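Local coordinates for protein NDP-rhamnosyltransferase (Saccharopolyspora spinosa, PDB 3TSA) that belongs to the erythromycin CIII-like family of glycosyltransferases, whose two Rossmann-like domains make up the GT-B fold, at residues 184-198 / 366-379. Numbering follows the deposited sequence.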
loop_
_atom_site.group_PDB
_atom_site.type_symbol
_atom_site.label_atom_id
_atom_site.label_comp_id
_atom_site.label_asym_id
_atom_site.label_seq_id
_atom_site.Cartn_x
_atom_site.Cartn_y
_atom_site.Cartn_z
ATOM N N PRO A 184 10.793 -19.284 -14.472
ATOM C CA PRO A 184 12.099 -19.524 -15.130
ATOM C C PRO A 184 11.994 -20.103 -16.523
ATOM O O PRO A 184 12.857 -19.813 -17.351
ATOM C CB PRO A 184 12.775 -20.541 -14.205
ATOM C CG PRO A 184 12.275 -20.019 -12.789
ATOM C CD PRO A 184 10.775 -19.668 -13.036
ATOM N N SER A 185 10.953 -20.911 -16.801
ATOM C CA SER A 185 10.856 -21.552 -18.152
ATOM C C SER A 185 10.609 -20.466 -19.193
ATOM O O SER A 185 10.848 -20.725 -20.374
ATOM C CB SER A 185 9.726 -22.604 -18.246
ATOM O OG SER A 185 8.461 -21.950 -18.078
ATOM N N LEU A 186 10.108 -19.286 -18.788
ATOM C CA LEU A 186 9.821 -18.200 -19.791
ATOM C C LEU A 186 10.893 -17.141 -19.865
ATOM O O LEU A 186 10.802 -16.248 -20.720
ATOM C CB LEU A 186 8.517 -17.459 -19.423
ATOM C CG LEU A 186 7.303 -18.399 -19.277
ATOM C CD1 LEU A 186 6.158 -17.564 -18.769
ATOM C CD2 LEU A 186 6.935 -19.073 -20.638
ATOM N N GLN A 187 11.940 -17.187 -19.033
ATOM C CA GLN A 187 12.861 -16.063 -19.021
ATOM C C GLN A 187 13.780 -16.130 -20.231
ATOM O O GLN A 187 14.089 -17.227 -20.707
ATOM C CB GLN A 187 13.620 -16.107 -17.661
ATOM C CG GLN A 187 14.655 -14.903 -17.421
ATOM C CD GLN A 187 13.938 -13.592 -17.524
ATOM O OE1 GLN A 187 13.804 -13.069 -18.619
ATOM N NE2 GLN A 187 13.513 -13.043 -16.413
ATOM N N ALA A 188 14.192 -14.972 -20.799
ATOM C CA ALA A 188 15.105 -14.912 -21.911
ATOM C C ALA A 188 16.376 -15.723 -21.598
ATOM O O ALA A 188 16.960 -15.633 -20.472
ATOM C CB ALA A 188 15.472 -13.428 -22.210
ATOM N N SER A 189 16.778 -16.517 -22.594
ATOM C CA SER A 189 17.913 -17.408 -22.357
ATOM C C SER A 189 19.178 -16.684 -21.962
ATOM O O SER A 189 19.988 -17.245 -21.230
ATOM C CB SER A 189 18.160 -18.322 -23.575
ATOM O OG SER A 189 18.352 -17.576 -24.764
ATOM N N ASP A 190 19.384 -15.445 -22.396
ATOM C CA ASP A 190 20.617 -14.733 -22.065
ATOM C C ASP A 190 20.595 -13.800 -20.877
ATOM O O ASP A 190 21.576 -13.043 -20.613
ATOM C CB ASP A 190 21.175 -14.005 -23.333
ATOM C CG ASP A 190 20.275 -12.972 -23.830
ATOM O OD1 ASP A 190 19.167 -12.778 -23.253
ATOM O OD2 ASP A 190 20.668 -12.309 -24.818
ATOM N N ALA A 191 19.529 -13.879 -20.085
ATOM C CA ALA A 191 19.471 -13.092 -18.864
ATOM C C ALA A 191 20.297 -13.774 -17.755
ATOM O O ALA A 191 20.078 -14.967 -17.510
ATOM C CB ALA A 191 17.945 -12.988 -18.419
ATOM N N PRO A 192 21.208 -13.034 -17.104
ATOM C CA PRO A 192 22.058 -13.575 -16.041
ATOM C C PRO A 192 21.193 -14.160 -14.956
ATOM O O PRO A 192 20.024 -13.725 -14.812
ATOM C CB PRO A 192 22.747 -12.293 -15.520
ATOM C CG PRO A 192 23.078 -11.580 -16.732
ATOM C CD PRO A 192 21.603 -11.633 -17.372
ATOM N N GLN A 193 21.688 -15.122 -14.178
ATOM C CA GLN A 193 20.861 -15.734 -13.138
ATOM C C GLN A 193 20.390 -14.689 -12.063
ATOM O O GLN A 193 21.140 -13.792 -11.651
ATOM C CB GLN A 193 21.616 -16.880 -12.452
ATOM C CG GLN A 193 20.803 -17.577 -11.340
ATOM C CD GLN A 193 21.577 -18.632 -10.649
ATOM O OE1 GLN A 193 22.617 -19.083 -11.162
ATOM N NE2 GLN A 193 21.097 -19.056 -9.459
ATOM N N GLY A 194 19.128 -14.765 -11.690
ATOM C CA GLY A 194 18.621 -13.939 -10.602
ATOM C C GLY A 194 17.886 -14.809 -9.583
ATOM O O GLY A 194 17.395 -15.918 -9.883
ATOM N N ALA A 195 17.818 -14.320 -8.376
ATOM C CA ALA A 195 17.153 -15.025 -7.297
ATOM C C ALA A 195 15.599 -14.959 -7.491
ATOM O O ALA A 195 15.074 -13.890 -7.878
ATOM C CB ALA A 195 17.531 -14.338 -5.973
ATOM N N PRO A 196 14.875 -16.083 -7.243
ATOM C CA PRO A 196 13.417 -16.084 -7.445
ATOM C C PRO A 196 12.714 -15.228 -6.431
ATOM O O PRO A 196 13.072 -15.295 -5.259
ATOM C CB PRO A 196 12.984 -17.569 -7.318
ATOM C CG PRO A 196 14.200 -18.243 -6.480
ATOM C CD PRO A 196 15.419 -17.383 -6.779
ATOM N N VAL A 197 11.707 -14.461 -6.893
ATOM C CA VAL A 197 10.755 -13.855 -5.948
ATOM C C VAL A 197 9.370 -14.087 -6.520
ATOM O O VAL A 197 9.127 -13.724 -7.679
ATOM C CB VAL A 197 11.071 -12.351 -5.612
ATOM C CG1 VAL A 197 11.053 -11.397 -6.887
ATOM C CG2 VAL A 197 10.090 -11.819 -4.592
ATOM N N GLN A 198 8.438 -14.635 -5.730
ATOM C CA GLN A 198 7.091 -14.970 -6.235
ATOM C C GLN A 198 6.295 -13.693 -6.621
ATOM O O GLN A 198 6.184 -12.717 -5.835
ATOM C CB GLN A 198 6.289 -15.740 -5.130
ATOM C CG GLN A 198 5.053 -16.304 -5.681
ATOM C CD GLN A 198 4.325 -17.200 -4.748
ATOM O OE1 GLN A 198 4.920 -17.996 -3.973
ATOM N NE2 GLN A 198 3.034 -17.176 -4.875
ATOM N N LEU A 366 2.717 -23.242 -15.524
ATOM C CA LEU A 366 3.472 -22.031 -15.306
ATOM C C LEU A 366 3.145 -21.442 -13.913
ATOM O O LEU A 366 4.033 -20.914 -13.232
ATOM C CB LEU A 366 3.144 -20.991 -16.404
ATOM C CG LEU A 366 3.622 -21.423 -17.814
ATOM C CD1 LEU A 366 3.041 -20.428 -18.879
ATOM C CD2 LEU A 366 5.099 -21.329 -17.989
ATOM N N SER A 367 1.870 -21.533 -13.528
ATOM C CA SER A 367 1.433 -20.963 -12.258
ATOM C C SER A 367 2.223 -21.728 -11.134
ATOM O O SER A 367 2.678 -21.209 -10.105
ATOM C CB SER A 367 -0.029 -21.202 -12.088
ATOM O OG SER A 367 -0.267 -20.686 -10.815
ATOM N N ASP A 368 2.422 -23.004 -11.355
ATOM C CA ASP A 368 3.215 -23.818 -10.383
ATOM C C ASP A 368 4.697 -23.400 -10.270
ATOM O O ASP A 368 5.276 -23.552 -9.153
ATOM C CB ASP A 368 3.139 -25.315 -10.720
ATOM C CG ASP A 368 1.743 -25.925 -10.572
ATOM O OD1 ASP A 368 0.799 -25.333 -10.004
ATOM O OD2 ASP A 368 1.572 -27.085 -10.974
ATOM N N GLU A 369 5.297 -22.907 -11.350
ATOM C CA GLU A 369 6.645 -22.349 -11.280
ATOM C C GLU A 369 6.648 -21.104 -10.395
ATOM O O GLU A 369 7.568 -20.912 -9.609
ATOM C CB GLU A 369 7.152 -21.980 -12.673
ATOM C CG GLU A 369 7.455 -23.184 -13.540
ATOM C CD GLU A 369 8.120 -22.693 -14.827
ATOM O OE1 GLU A 369 9.246 -22.183 -14.765
ATOM O OE2 GLU A 369 7.459 -22.807 -15.870
ATOM N N ILE A 370 5.607 -20.280 -10.516
ATOM C CA ILE A 370 5.465 -19.099 -9.690
ATOM C C ILE A 370 5.317 -19.477 -8.213
ATOM O O ILE A 370 6.051 -18.945 -7.358
ATOM C CB ILE A 370 4.279 -18.219 -10.142
ATOM C CG1 ILE A 370 4.581 -17.642 -11.546
ATOM C CG2 ILE A 370 4.088 -17.052 -9.185
ATOM C CD1 ILE A 370 3.367 -16.877 -12.182
ATOM N N THR A 371 4.411 -20.362 -7.936
ATOM C CA THR A 371 4.175 -20.639 -6.523
ATOM C C THR A 371 5.308 -21.465 -5.878
ATOM O O THR A 371 5.311 -21.630 -4.660
ATOM C CB THR A 371 2.848 -21.325 -6.288
ATOM O OG1 THR A 371 2.811 -22.580 -6.994
ATOM C CG2 THR A 371 1.689 -20.461 -6.686
ATOM N N ALA A 372 6.262 -21.968 -6.655
ATOM C CA ALA A 372 7.470 -22.635 -6.064
ATOM C C ALA A 372 8.433 -21.606 -5.557
ATOM O O ALA A 372 9.421 -21.967 -4.923
ATOM C CB ALA A 372 8.188 -23.458 -7.136
ATOM N N MET A 373 8.212 -20.325 -5.889
ATOM C CA MET A 373 9.211 -19.257 -5.523
ATOM C C MET A 373 8.942 -18.680 -4.144
ATOM O O MET A 373 7.761 -18.659 -3.708
ATOM C CB MET A 373 9.078 -18.119 -6.532
ATOM C CG MET A 373 9.477 -18.591 -7.944
ATOM S SD MET A 373 9.652 -17.031 -8.832
ATOM C CE MET A 373 8.966 -17.839 -10.132
ATOM N N PRO A 374 9.971 -18.154 -3.478
ATOM C CA PRO A 374 9.634 -17.607 -2.162
ATOM C C PRO A 374 8.828 -16.313 -2.335
ATOM O O PRO A 374 9.093 -15.527 -3.261
ATOM C CB PRO A 374 10.966 -17.233 -1.586
ATOM C CG PRO A 374 12.027 -18.082 -2.296
ATOM C CD PRO A 374 11.446 -18.181 -3.711
ATOM N N HIS A 375 7.922 -16.077 -1.415
ATOM C CA HIS A 375 7.091 -14.833 -1.461
ATOM C C HIS A 375 7.956 -13.604 -1.095
ATOM O O HIS A 375 8.993 -13.745 -0.482
ATOM C CB HIS A 375 5.887 -14.903 -0.456
ATOM C CG HIS A 375 4.817 -15.889 -0.804
ATOM N ND1 HIS A 375 3.781 -15.587 -1.672
ATOM C CD2 HIS A 375 4.606 -17.160 -0.380
ATOM C CE1 HIS A 375 2.966 -16.635 -1.742
ATOM N NE2 HIS A 375 3.456 -17.607 -0.988
ATOM N N PRO A 376 7.525 -12.365 -1.481
ATOM C CA PRO A 376 8.285 -11.166 -1.136
ATOM C C PRO A 376 8.633 -11.111 0.349
ATOM O O PRO A 376 9.703 -10.620 0.711
ATOM C CB PRO A 376 7.344 -9.999 -1.548
ATOM C CG PRO A 376 6.494 -10.626 -2.732
ATOM C CD PRO A 376 6.352 -12.090 -2.338
ATOM N N ALA A 377 7.719 -11.562 1.195
ATOM C CA ALA A 377 8.047 -11.539 2.638
ATOM C C ALA A 377 9.335 -12.332 2.970
ATOM O O ALA A 377 10.163 -11.920 3.808
ATOM C CB ALA A 377 6.891 -12.091 3.444
ATOM N N ALA A 378 9.487 -13.485 2.315
ATOM C CA ALA A 378 10.660 -14.292 2.476
ATOM C C ALA A 378 11.949 -13.653 1.943
ATOM O O ALA A 378 12.996 -13.868 2.493
ATOM C CB ALA A 378 10.405 -15.710 1.897
ATOM N N LEU A 379 11.871 -12.786 0.939
ATOM C CA LEU A 379 13.001 -12.101 0.444
ATOM C C LEU A 379 13.522 -11.050 1.375
ATOM O O LEU A 379 14.663 -10.639 1.192
ATOM C CB LEU A 379 12.759 -11.423 -0.951
ATOM C CG LEU A 379 13.071 -12.309 -2.177
ATOM C CD1 LEU A 379 14.535 -12.554 -2.315
ATOM C CD2 LEU A 379 12.264 -13.629 -2.139
#
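Q198 and H375 lie at the closest backbone approach of the two segments, where the chain leaving edge strand 195-196 meets the irregular link after helix 358-371, and a second meeting point is P184-L186 beside the helix itself. A single backbone bond ties the first point: Q198 N gives its hydrogen to P374 O at 2.7 Å, nearly straight at 166°. A proline suits this place because its rigid ring packs CD against P196 CG while its carbonyl accepts that bond.

At the second point E369 receives two bonds, one on each carboxylate oxygen, both through the syn lone pairs. S185 N reaches E369 OE1 at 2.9 Å and S185 OG reaches E369 OE2 at 2.6 Å, so the small serine serves as a paired donor and fixes the rotation of the carboxylate. E369 has CG beside its backbone N (chi1 -70°) and runs extended beyond it, which carries the acid out from the helix to P184-L186. Next to it, L366 CD2 fits against L186 CG at 3.9 Å, the two leucines crossing at about a right angle.

M373 joins the two points: its flexible thioether puts SD 3.7 Å from P196 CB, while CE meets P184 CD tip to tip at 3.9 Å. Branched V197 places CG2 3.7 Å from L379 CD2. Q198 lays its CG 3.7 Å from I370 CG2, and one end of its tilted amide lies over one face of the H375 ring, the two side chains pointing the same way. H375 and P376 also pack on G29 and A27 of the second subunit.

The link carries the chain from the C-terminal domain, where helix 358-371 ends, back to the N-terminal one, where L379 packs on L179 of the sheet, as in GT-B enzymes; apolar packing fills the junction, while few but directional bonds set its alignment.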